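Local coordinates for odorant binding protein 4 (Chrysopa pallens, PDB 6JPM) that probably binds and carries small odorant molecules as a secreted, helical, disulfide-linked member of the PBP/GOBP family, at residues 14-24 with 42-53; 1-9 with 71-79. All coordinates share one frame; numbering follows the deposited sequence.

Interaction 1 (14-24 with 42-53); sequences MRKMCQPKTKV and KMMCYMNCILET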
loop_
_atom_site.group_PDB
_atom_site.type_symbol
_atom_site.label_atom_id
_atom_site.label_comp_id
_atom_site.label_asym_id
_atom_site.label_seq_id
_atom_site.Cartn_x
_atom_site.Cartn_y
_atom_site.Cartn_z
ATOM N N MET A 14 5.878 -8.166 -5.961
ATOM C CA MET A 14 5.911 -7.852 -4.535
ATOM C C MET A 14 4.999 -8.782 -3.750
ATOM O O MET A 14 5.335 -9.210 -2.640
ATOM C CB MET A 14 5.499 -6.396 -4.308
ATOM C CG MET A 14 6.491 -5.392 -4.849
ATOM S SD MET A 14 6.093 -3.704 -4.335
ATOM C CE MET A 14 7.536 -2.842 -4.945
ATOM N N ARG A 15 3.829 -9.095 -4.301
ATOM C CA ARG A 15 2.933 -10.008 -3.605
ATOM C C ARG A 15 3.569 -11.381 -3.459
ATOM O O ARG A 15 3.516 -11.980 -2.381
ATOM C CB ARG A 15 1.596 -10.106 -4.331
ATOM C CG ARG A 15 0.589 -10.969 -3.577
ATOM C CD ARG A 15 -0.251 -11.703 -4.523
ATOM N NE ARG A 15 -0.996 -12.789 -3.907
ATOM C CZ ARG A 15 -2.317 -12.816 -3.874
ATOM N NH1 ARG A 15 -2.986 -11.811 -4.403
ATOM N NH2 ARG A 15 -2.970 -13.836 -3.324
ATOM N N LYS A 16 4.185 -11.884 -4.533
ATOM C CA LYS A 16 4.839 -13.190 -4.515
ATOM C C LYS A 16 5.914 -13.265 -3.445
ATOM O O LYS A 16 6.139 -14.325 -2.862
ATOM C CB LYS A 16 5.471 -13.484 -5.880
ATOM C CG LYS A 16 4.509 -13.865 -6.972
ATOM C CD LYS A 16 5.301 -14.131 -8.247
ATOM C CE LYS A 16 4.432 -14.590 -9.396
ATOM N NZ LYS A 16 5.217 -14.551 -10.669
ATOM N N MET A 17 6.580 -12.150 -3.156
ATOM C CA MET A 17 7.555 -12.173 -2.076
ATOM C C MET A 17 6.893 -12.028 -0.706
ATOM O O MET A 17 7.233 -12.761 0.230
ATOM C CB MET A 17 8.579 -11.068 -2.293
ATOM C CG MET A 17 9.410 -10.823 -1.056
ATOM S SD MET A 17 10.220 -9.236 -1.147
ATOM C CE MET A 17 8.807 -8.157 -1.259
ATOM N N CYS A 18 5.934 -11.108 -0.568
ATOM C CA CYS A 18 5.419 -10.767 0.759
ATOM C C CYS A 18 4.370 -11.735 1.279
ATOM O O CYS A 18 4.212 -11.861 2.499
ATOM C CB CYS A 18 4.826 -9.362 0.748
ATOM S SG CYS A 18 6.126 -8.105 0.760
ATOM N N GLN A 19 3.606 -12.390 0.400
ATOM C CA GLN A 19 2.575 -13.287 0.915
ATOM C C GLN A 19 3.183 -14.491 1.628
ATOM O O GLN A 19 2.779 -14.757 2.776
ATOM C CB GLN A 19 1.608 -13.696 -0.206
ATOM C CG GLN A 19 0.604 -14.781 0.222
ATOM C CD GLN A 19 -0.517 -15.013 -0.793
ATOM O OE1 GLN A 19 -0.334 -14.798 -1.990
ATOM N NE2 GLN A 19 -1.673 -15.445 -0.316
ATOM N N PRO A 20 4.137 -15.238 1.060
ATOM C CA PRO A 20 4.735 -16.354 1.809
ATOM C C PRO A 20 5.460 -15.920 3.069
ATOM O O PRO A 20 5.579 -16.716 4.003
ATOM C CB PRO A 20 5.731 -16.977 0.814
ATOM C CG PRO A 20 5.453 -16.388 -0.487
ATOM C CD PRO A 20 4.719 -15.108 -0.289
ATOM N N LYS A 21 5.977 -14.697 3.117
ATOM C CA LYS A 21 6.694 -14.241 4.297
ATOM C C LYS A 21 5.769 -13.984 5.467
ATOM O O LYS A 21 6.187 -14.118 6.617
ATOM C CB LYS A 21 7.483 -12.982 3.944
ATOM C CG LYS A 21 8.438 -12.508 5.012
ATOM C CD LYS A 21 9.184 -11.248 4.558
ATOM C CE LYS A 21 9.860 -11.439 3.200
ATOM N NZ LYS A 21 10.633 -10.235 2.774
ATOM N N THR A 22 4.528 -13.674 5.172
ATOM C CA THR A 22 3.564 -13.285 6.221
ATOM C C THR A 22 2.448 -14.304 6.412
ATOM O O THR A 22 1.779 -14.153 7.370
ATOM C CB THR A 22 2.966 -11.908 5.909
ATOM O OG1 THR A 22 2.233 -11.953 4.685
ATOM C CG2 THR A 22 4.015 -10.828 5.888
ATOM N N LYS A 23 2.229 -15.196 5.446
ATOM C CA LYS A 23 1.168 -16.208 5.447
ATOM C C LYS A 23 -0.230 -15.599 5.430
ATOM O O LYS A 23 -1.207 -16.259 5.812
ATOM C CB LYS A 23 1.303 -17.166 6.630
ATOM C CG LYS A 23 2.592 -17.944 6.586
ATOM C CD LYS A 23 2.601 -18.916 5.443
ATOM C CE LYS A 23 1.775 -20.132 5.806
ATOM N NZ LYS A 23 1.899 -20.463 7.256
ATOM N N VAL A 24 -0.359 -14.358 4.965
ATOM C CA VAL A 24 -1.682 -13.828 4.678
ATOM C C VAL A 24 -2.334 -14.736 3.639
ATOM O O VAL A 24 -1.646 -15.307 2.783
ATOM C CB VAL A 24 -1.542 -12.369 4.206
ATOM C CG1 VAL A 24 -0.771 -12.286 2.886
ATOM C CG2 VAL A 24 -2.889 -11.682 4.125
ATOM N N LYS A 42 -1.509 -11.192 10.179
ATOM C CA LYS A 42 -0.963 -11.601 8.862
ATOM C C LYS A 42 -1.302 -10.557 7.790
ATOM O O LYS A 42 -0.461 -10.229 7.058
ATOM C CB LYS A 42 -1.386 -13.008 8.444
ATOM C CG LYS A 42 -1.068 -14.119 9.422
ATOM C CD LYS A 42 -1.457 -15.469 8.918
ATOM C CE LYS A 42 -2.745 -15.992 9.495
ATOM N NZ LYS A 42 -3.945 -15.260 9.059
ATOM N N MET A 43 -2.520 -10.064 7.766
ATOM C CA MET A 43 -2.922 -9.031 6.802
ATOM C C MET A 43 -2.120 -7.757 7.090
ATOM O O MET A 43 -1.659 -7.188 6.178
ATOM C CB MET A 43 -4.409 -8.744 6.952
ATOM C CG MET A 43 -4.970 -7.795 5.955
ATOM S SD MET A 43 -4.965 -8.423 4.321
ATOM C CE MET A 43 -3.664 -7.466 3.586
ATOM N N MET A 44 -1.987 -7.399 8.361
ATOM C CA MET A 44 -1.241 -6.196 8.808
ATOM C C MET A 44 0.230 -6.302 8.403
ATOM O O MET A 44 0.718 -5.407 7.807
ATOM C CB MET A 44 -1.378 -5.943 10.311
ATOM C CG MET A 44 -2.727 -5.420 10.691
ATOM S SD MET A 44 -3.003 -4.785 12.321
ATOM C CE MET A 44 -1.979 -5.833 13.325
ATOM N N CYS A 45 0.842 -7.433 8.670
ATOM C CA CYS A 45 2.261 -7.636 8.343
ATOM C C CYS A 45 2.468 -7.703 6.835
ATOM O O CYS A 45 3.447 -7.246 6.415
ATOM C CB CYS A 45 2.891 -8.720 9.202
ATOM S SG CYS A 45 2.945 -8.184 10.926
ATOM N N TYR A 46 1.489 -8.202 6.093
ATOM C CA TYR A 46 1.575 -8.211 4.616
ATOM C C TYR A 46 1.639 -6.766 4.115
ATOM O O TYR A 46 2.447 -6.501 3.336
ATOM C CB TYR A 46 0.440 -8.990 3.956
ATOM C CG TYR A 46 0.378 -8.844 2.464
ATOM C CD1 TYR A 46 1.188 -9.595 1.649
ATOM C CD2 TYR A 46 -0.478 -7.944 1.867
ATOM C CE1 TYR A 46 1.121 -9.479 0.282
ATOM C CE2 TYR A 46 -0.569 -7.823 0.500
ATOM C CZ TYR A 46 0.255 -8.583 -0.296
ATOM O OH TYR A 46 0.230 -8.477 -1.627
ATOM N N MET A 47 0.731 -5.914 4.573
ATOM C CA MET A 47 0.722 -4.486 4.178
ATOM C C MET A 47 2.052 -3.814 4.578
ATOM O O MET A 47 2.564 -3.043 3.816
ATOM C CB MET A 47 -0.497 -3.734 4.719
ATOM C CG MET A 47 -1.822 -4.066 4.027
ATOM S SD MET A 47 -1.766 -4.586 2.315
ATOM C CE MET A 47 -1.359 -3.051 1.523
ATOM N N ASN A 48 2.580 -4.128 5.748
ATOM C CA ASN A 48 3.883 -3.591 6.188
ATOM C C ASN A 48 4.985 -4.031 5.213
ATOM O O ASN A 48 5.749 -3.237 4.816
ATOM C CB ASN A 48 4.219 -3.981 7.613
ATOM C CG ASN A 48 5.476 -3.285 8.067
ATOM O OD1 ASN A 48 5.541 -2.087 8.115
ATOM N ND2 ASN A 48 6.500 -4.041 8.316
ATOM N N CYS A 49 4.994 -5.307 4.880
ATOM C CA CYS A 49 5.959 -5.898 3.939
ATOM C C CYS A 49 5.830 -5.190 2.591
ATOM O O CYS A 49 6.794 -4.836 2.097
ATOM C CB CYS A 49 5.733 -7.386 3.767
ATOM S SG CYS A 49 6.896 -8.181 2.639
ATOM N N ILE A 50 4.628 -5.014 2.076
ATOM C CA ILE A 50 4.440 -4.391 0.768
ATOM C C ILE A 50 4.969 -2.960 0.786
ATOM O O ILE A 50 5.754 -2.557 -0.079
ATOM C CB ILE A 50 2.956 -4.431 0.361
ATOM C CG1 ILE A 50 2.515 -5.857 -0.048
ATOM C CG2 ILE A 50 2.678 -3.406 -0.736
ATOM C CD1 ILE A 50 3.279 -6.464 -1.239
ATOM N N LEU A 51 4.543 -2.170 1.773
ATOM C CA LEU A 51 4.915 -0.760 1.807
ATOM C C LEU A 51 6.375 -0.562 2.199
ATOM O O LEU A 51 6.993 0.412 1.772
ATOM C CB LEU A 51 3.982 0.007 2.743
ATOM C CG LEU A 51 2.566 0.170 2.188
ATOM C CD1 LEU A 51 1.581 0.429 3.317
ATOM C CD2 LEU A 51 2.536 1.320 1.143
ATOM N N GLU A 52 6.954 -1.469 2.987
ATOM C CA GLU A 52 8.406 -1.425 3.169
ATOM C C GLU A 52 9.126 -1.715 1.854
ATOM O O GLU A 52 10.085 -1.028 1.496
ATOM C CB GLU A 52 8.853 -2.422 4.239
ATOM C CG GLU A 52 8.724 -1.915 5.676
ATOM C CD GLU A 52 9.310 -2.901 6.680
ATOM O OE1 GLU A 52 9.740 -3.994 6.245
ATOM O OE2 GLU A 52 9.337 -2.599 7.893
ATOM N N THR A 53 8.653 -2.714 1.112
ATOM C CA THR A 53 9.270 -3.049 -0.169
ATOM C C THR A 53 9.153 -1.906 -1.165
ATOM O O THR A 53 10.076 -1.679 -1.950
ATOM C CB THR A 53 8.638 -4.321 -0.721
ATOM O OG1 THR A 53 8.864 -5.376 0.210
ATOM C CG2 THR A 53 9.235 -4.702 -2.075
#
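The C18–C49 disulfide, one of the three cystine bridges that tie the helical PBP/GOBP fold together, joins helix 4-22 to helix 41-53. The short axes run roughly antiparallel, 145° apart, with a closest approach of 9.0 Å. The bridge closes with a chi3 of -75°. Packing is knobs-into-holes: C18 sits among Y46, C49, I50 and T53, while Y46 fits among R15, C18, Q19 and T22. With its CG anti to the backbone N (chi1 171°), Y46 projects its ring at helix 4-22. T22 OG1 and Q19 N lie at the ring edge, and I50 CG1 of the same helix as Y46 covers one face, 3.5 Å above the plane. V24 CG1 reaches Y46 CD1 obliquely at 3.6 Å, and C18 CB approaches Y46 CE1 in the same manner at 3.7 Å. R15 slants across the phenol end, its CB and CG against Y46 OH. R15 NE donates to Q19 OE1, and D26 takes both the R15 guanidinium, in a salt bridge, and Q19 NE2, in a hydrogen bond. The phenol oxygen is satisfied by P119 O of the C-terminal tail. An alanine here would probably leave P119 O without its phenolic partner and open a gap between C18, V24 and I50. At the helix 41-53 start, K42 lays its aliphatic chain over the backbone oxygens of T22 and K23, and its NZ turns to D40. V24 CG2 leans on M43 SD, 3.9 Å away. At the other end M17 and T53 meet tip to tip, CE against OG1. T53 OG1 donates to C49 O at 2.9 Å, reaching it from the face opposite to T53 N.

Interaction 2 (1-9 with 71-79); sequences MLTEAQMAS and MPTLPKKYQ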
loop_
_atom_site.group_PDB
_atom_site.type_symbol
_atom_site.label_atom_id
_atom_site.label_comp_id
_atom_site.label_asym_id
_atom_site.label_seq_id
_atom_site.Cartn_x
_atom_site.Cartn_y
_atom_site.Cartn_z
ATOM N N MET A 1 8.407 7.644 -16.351
ATOM C CA MET A 1 7.033 7.241 -16.083
ATOM C C MET A 1 6.844 5.757 -16.342
ATOM O O MET A 1 7.347 5.222 -17.328
ATOM C CB MET A 1 6.050 8.039 -16.939
ATOM C CG MET A 1 5.090 8.907 -16.149
ATOM S SD MET A 1 3.403 8.885 -16.801
ATOM C CE MET A 1 3.701 9.148 -18.551
ATOM N N LEU A 2 6.116 5.091 -15.457
ATOM C CA LEU A 2 5.822 3.677 -15.619
ATOM C C LEU A 2 4.497 3.495 -16.346
ATOM O O LEU A 2 3.576 4.305 -16.213
ATOM C CB LEU A 2 5.768 2.973 -14.261
ATOM C CG LEU A 2 7.091 2.604 -13.585
ATOM C CD1 LEU A 2 6.852 2.139 -12.155
ATOM C CD2 LEU A 2 7.805 1.523 -14.380
ATOM N N THR A 3 4.411 2.421 -17.125
ATOM C CA THR A 3 3.133 2.024 -17.687
ATOM C C THR A 3 2.325 1.268 -16.642
ATOM O O THR A 3 2.858 0.780 -15.647
ATOM C CB THR A 3 3.321 1.148 -18.923
ATOM O OG1 THR A 3 3.920 -0.098 -18.538
ATOM C CG2 THR A 3 4.208 1.850 -19.948
ATOM N N GLU A 4 1.015 1.176 -16.880
ATOM C CA GLU A 4 0.167 0.425 -15.962
ATOM C C GLU A 4 0.546 -1.049 -15.930
ATOM O O GLU A 4 0.422 -1.699 -14.887
ATOM C CB GLU A 4 -1.306 0.586 -16.346
ATOM C CG GLU A 4 -1.759 2.030 -16.465
ATOM C CD GLU A 4 -3.270 2.171 -16.483
ATOM O OE1 GLU A 4 -3.952 1.275 -15.940
ATOM O OE2 GLU A 4 -3.776 3.177 -17.031
ATOM N N ALA A 5 1.010 -1.589 -17.057
ATOM C CA ALA A 5 1.381 -2.998 -17.099
ATOM C C ALA A 5 2.613 -3.269 -16.247
ATOM O O ALA A 5 2.706 -4.319 -15.602
ATOM C CB ALA A 5 1.619 -3.435 -18.544
ATOM N N GLN A 6 3.580 -2.346 -16.252
ATOM C CA GLN A 6 4.742 -2.502 -15.385
ATOM C C GLN A 6 4.356 -2.386 -13.918
ATOM O O GLN A 6 4.930 -3.077 -13.072
ATOM C CB GLN A 6 5.809 -1.464 -15.733
ATOM C CG GLN A 6 6.449 -1.640 -17.093
ATOM C CD GLN A 6 7.084 -0.359 -17.588
ATOM O OE1 GLN A 6 6.447 0.692 -17.603
ATOM N NE2 GLN A 6 8.345 -0.437 -17.986
ATOM N N MET A 7 3.386 -1.525 -13.611
ATOM C CA MET A 7 2.886 -1.391 -12.246
ATOM C C MET A 7 2.216 -2.679 -11.776
ATOM O O MET A 7 2.468 -3.151 -10.665
ATOM C CB MET A 7 1.903 -0.226 -12.166
ATOM C CG MET A 7 2.415 0.979 -11.431
ATOM S SD MET A 7 1.115 2.224 -11.317
ATOM C CE MET A 7 -0.119 1.362 -10.352
ATOM N N ALA A 8 1.348 -3.259 -12.610
ATOM C CA ALA A 8 0.699 -4.507 -12.224
ATOM C C ALA A 8 1.713 -5.634 -12.113
ATOM O O ALA A 8 1.601 -6.491 -11.233
ATOM C CB ALA A 8 -0.402 -4.866 -13.221
ATOM N N SER A 9 2.722 -5.638 -12.985
ATOM C CA SER A 9 3.738 -6.685 -12.941
ATOM C C SER A 9 4.607 -6.553 -11.696
ATOM O O SER A 9 4.883 -7.540 -11.008
ATOM C CB SER A 9 4.596 -6.642 -14.211
ATOM O OG SER A 9 5.793 -7.395 -14.057
ATOM N N MET A 71 6.225 9.716 -7.024
ATOM C CA MET A 71 5.108 10.350 -7.720
ATOM C C MET A 71 5.356 10.577 -9.212
ATOM O O MET A 71 4.432 10.328 -10.003
ATOM C CB MET A 71 4.753 11.678 -7.032
ATOM C CG MET A 71 3.987 11.541 -5.723
ATOM S SD MET A 71 2.245 11.136 -5.950
ATOM C CE MET A 71 1.938 11.921 -7.535
ATOM N N PRO A 72 6.530 11.037 -9.667
ATOM C CA PRO A 72 6.735 11.174 -11.119
ATOM C C PRO A 72 6.869 9.853 -11.867
ATOM O O PRO A 72 6.844 9.872 -13.104
ATOM C CB PRO A 72 8.026 12.005 -11.222
ATOM C CG PRO A 72 8.698 11.845 -9.919
ATOM C CD PRO A 72 7.598 11.712 -8.910
ATOM N N THR A 73 7.011 8.717 -11.183
ATOM C CA THR A 73 7.004 7.444 -11.893
ATOM C C THR A 73 5.599 6.892 -12.100
ATOM O O THR A 73 5.445 5.877 -12.787
ATOM C CB THR A 73 7.845 6.406 -11.149
ATOM O OG1 THR A 73 7.341 6.248 -9.816
ATOM C CG2 THR A 73 9.300 6.834 -11.104
ATOM N N LEU A 74 4.578 7.529 -11.520
ATOM C CA LEU A 74 3.214 7.032 -11.621
ATOM C C LEU A 74 2.628 7.364 -12.990
ATOM O O LEU A 74 2.896 8.438 -13.534
ATOM C CB LEU A 74 2.333 7.647 -10.538
ATOM C CG LEU A 74 2.521 7.202 -9.090
ATOM C CD1 LEU A 74 1.579 7.983 -8.197
ATOM C CD2 LEU A 74 2.262 5.709 -8.968
ATOM N N PRO A 75 1.833 6.460 -13.568
ATOM C CA PRO A 75 1.017 6.841 -14.723
ATOM C C PRO A 75 0.154 8.037 -14.361
ATOM O O PRO A 75 -0.366 8.132 -13.246
ATOM C CB PRO A 75 0.172 5.592 -14.994
ATOM C CG PRO A 75 0.955 4.463 -14.400
ATOM C CD PRO A 75 1.662 5.043 -13.207
ATOM N N LYS A 76 0.025 8.969 -15.312
ATOM C CA LYS A 76 -0.671 10.224 -15.028
ATOM C C LYS A 76 -2.093 9.985 -14.538
ATOM O O LYS A 76 -2.632 10.799 -13.782
ATOM C CB LYS A 76 -0.682 11.116 -16.271
ATOM C CG LYS A 76 -1.313 10.481 -17.499
ATOM C CD LYS A 76 -2.053 11.528 -18.340
ATOM C CE LYS A 76 -1.145 12.688 -18.739
ATOM N NZ LYS A 76 -0.070 12.282 -19.699
ATOM N N LYS A 77 -2.696 8.873 -14.901
ATOM C CA LYS A 77 -4.074 8.660 -14.414
ATOM C C LYS A 77 -4.098 8.415 -12.904
ATOM O O LYS A 77 -5.140 8.575 -12.337
ATOM C CB LYS A 77 -4.759 7.547 -15.201
ATOM C CG LYS A 77 -4.156 6.164 -15.078
ATOM C CD LYS A 77 -5.089 5.204 -14.361
ATOM C CE LYS A 77 -5.938 4.347 -15.271
ATOM N NZ LYS A 77 -5.644 2.911 -15.071
ATOM N N TYR A 78 -2.956 8.116 -12.300
ATOM C CA TYR A 78 -2.899 7.834 -10.850
ATOM C C TYR A 78 -2.288 9.024 -10.129
ATOM O O TYR A 78 -2.577 9.193 -8.969
ATOM C CB TYR A 78 -2.068 6.575 -10.588
ATOM C CG TYR A 78 -2.775 5.281 -10.883
ATOM C CD1 TYR A 78 -3.879 4.907 -10.163
ATOM C CD2 TYR A 78 -2.362 4.443 -11.895
ATOM C CE1 TYR A 78 -4.549 3.734 -10.418
ATOM C CE2 TYR A 78 -3.017 3.260 -12.170
ATOM C CZ TYR A 78 -4.118 2.902 -11.426
ATOM O OH TYR A 78 -4.789 1.749 -11.659
ATOM N N GLN A 79 -1.563 9.867 -10.851
ATOM C CA GLN A 79 -0.847 11.007 -10.239
ATOM C C GLN A 79 -1.748 11.878 -9.367
ATOM O O GLN A 79 -1.436 12.106 -8.241
ATOM C CB GLN A 79 -0.169 11.834 -11.315
ATOM C CG GLN A 79 1.256 12.183 -10.957
ATOM C CD GLN A 79 2.203 11.631 -11.979
ATOM O OE1 GLN A 79 1.794 11.112 -13.001
ATOM N NE2 GLN A 79 3.488 11.742 -11.709
#
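M7 slants across both P75 and Y78, touching the proline ring with its sulfur and the tyrosine with its methyl. M7 SD lies 3.4 Å from P75 CD, and the bend at the last torsion (chi3 63°) carries M7 CE to 3.9 Å from Y78 CE2. M7 SD stands 4.9 Å from the Y78 ring centroid and 45° off its normal, an oblique Met-aromatic contact. K77 CD lies over one face of the same ring, and F117 of the C-terminal tail meets Y78 edge-to-face and also touches M7. L2 O packs against the proline from another direction, 3.2 Å from P75 CG. These contacts set the start of helix 4-22 against the turn that leads into helix 76-89. A capping box begins the first of these helices: T3 OG1 accepts from Q6 N, and Q6 OE1 in turn takes T3 N at 2.7 Å, in the plane of its carbonyl, and the T3 hydroxyl as well. Just ahead of that cap, L2 N donates to T73 O at 2.9 Å, with L2 CB also close to that oxygen. The M1 side chain, bent at chi2 and chi3, places M1 SD 3.3 Å from L74 O, with K76 N nearby. On the solvent-exposed flank, the E4 and K77 side chains cross at about a right angle, and K77 NZ forms a salt bridge to E4 OE1, though the place of that nitrogen is doubtful.

In the fold
From the N terminus, the chain enters interaction 2 at once: its first nine residues meet 71-79, closing a loop of 61 intervening residues that is mostly helical. Further along the same helix 4-22, interaction 1 pairs 14-24 with 42-53 and closes a much shorter loop, which holds helix 26-32 and lies wholly within the larger one. The two contacts are therefore nested and do not cross. Their centres lie about 21 Å apart, so helix 4-22 is secured near both ends, to helix 76-89 at its start and to helix 41-53 at its finish. The C-terminal tail reaches both, F117 at interaction 2 and P119 at interaction 1.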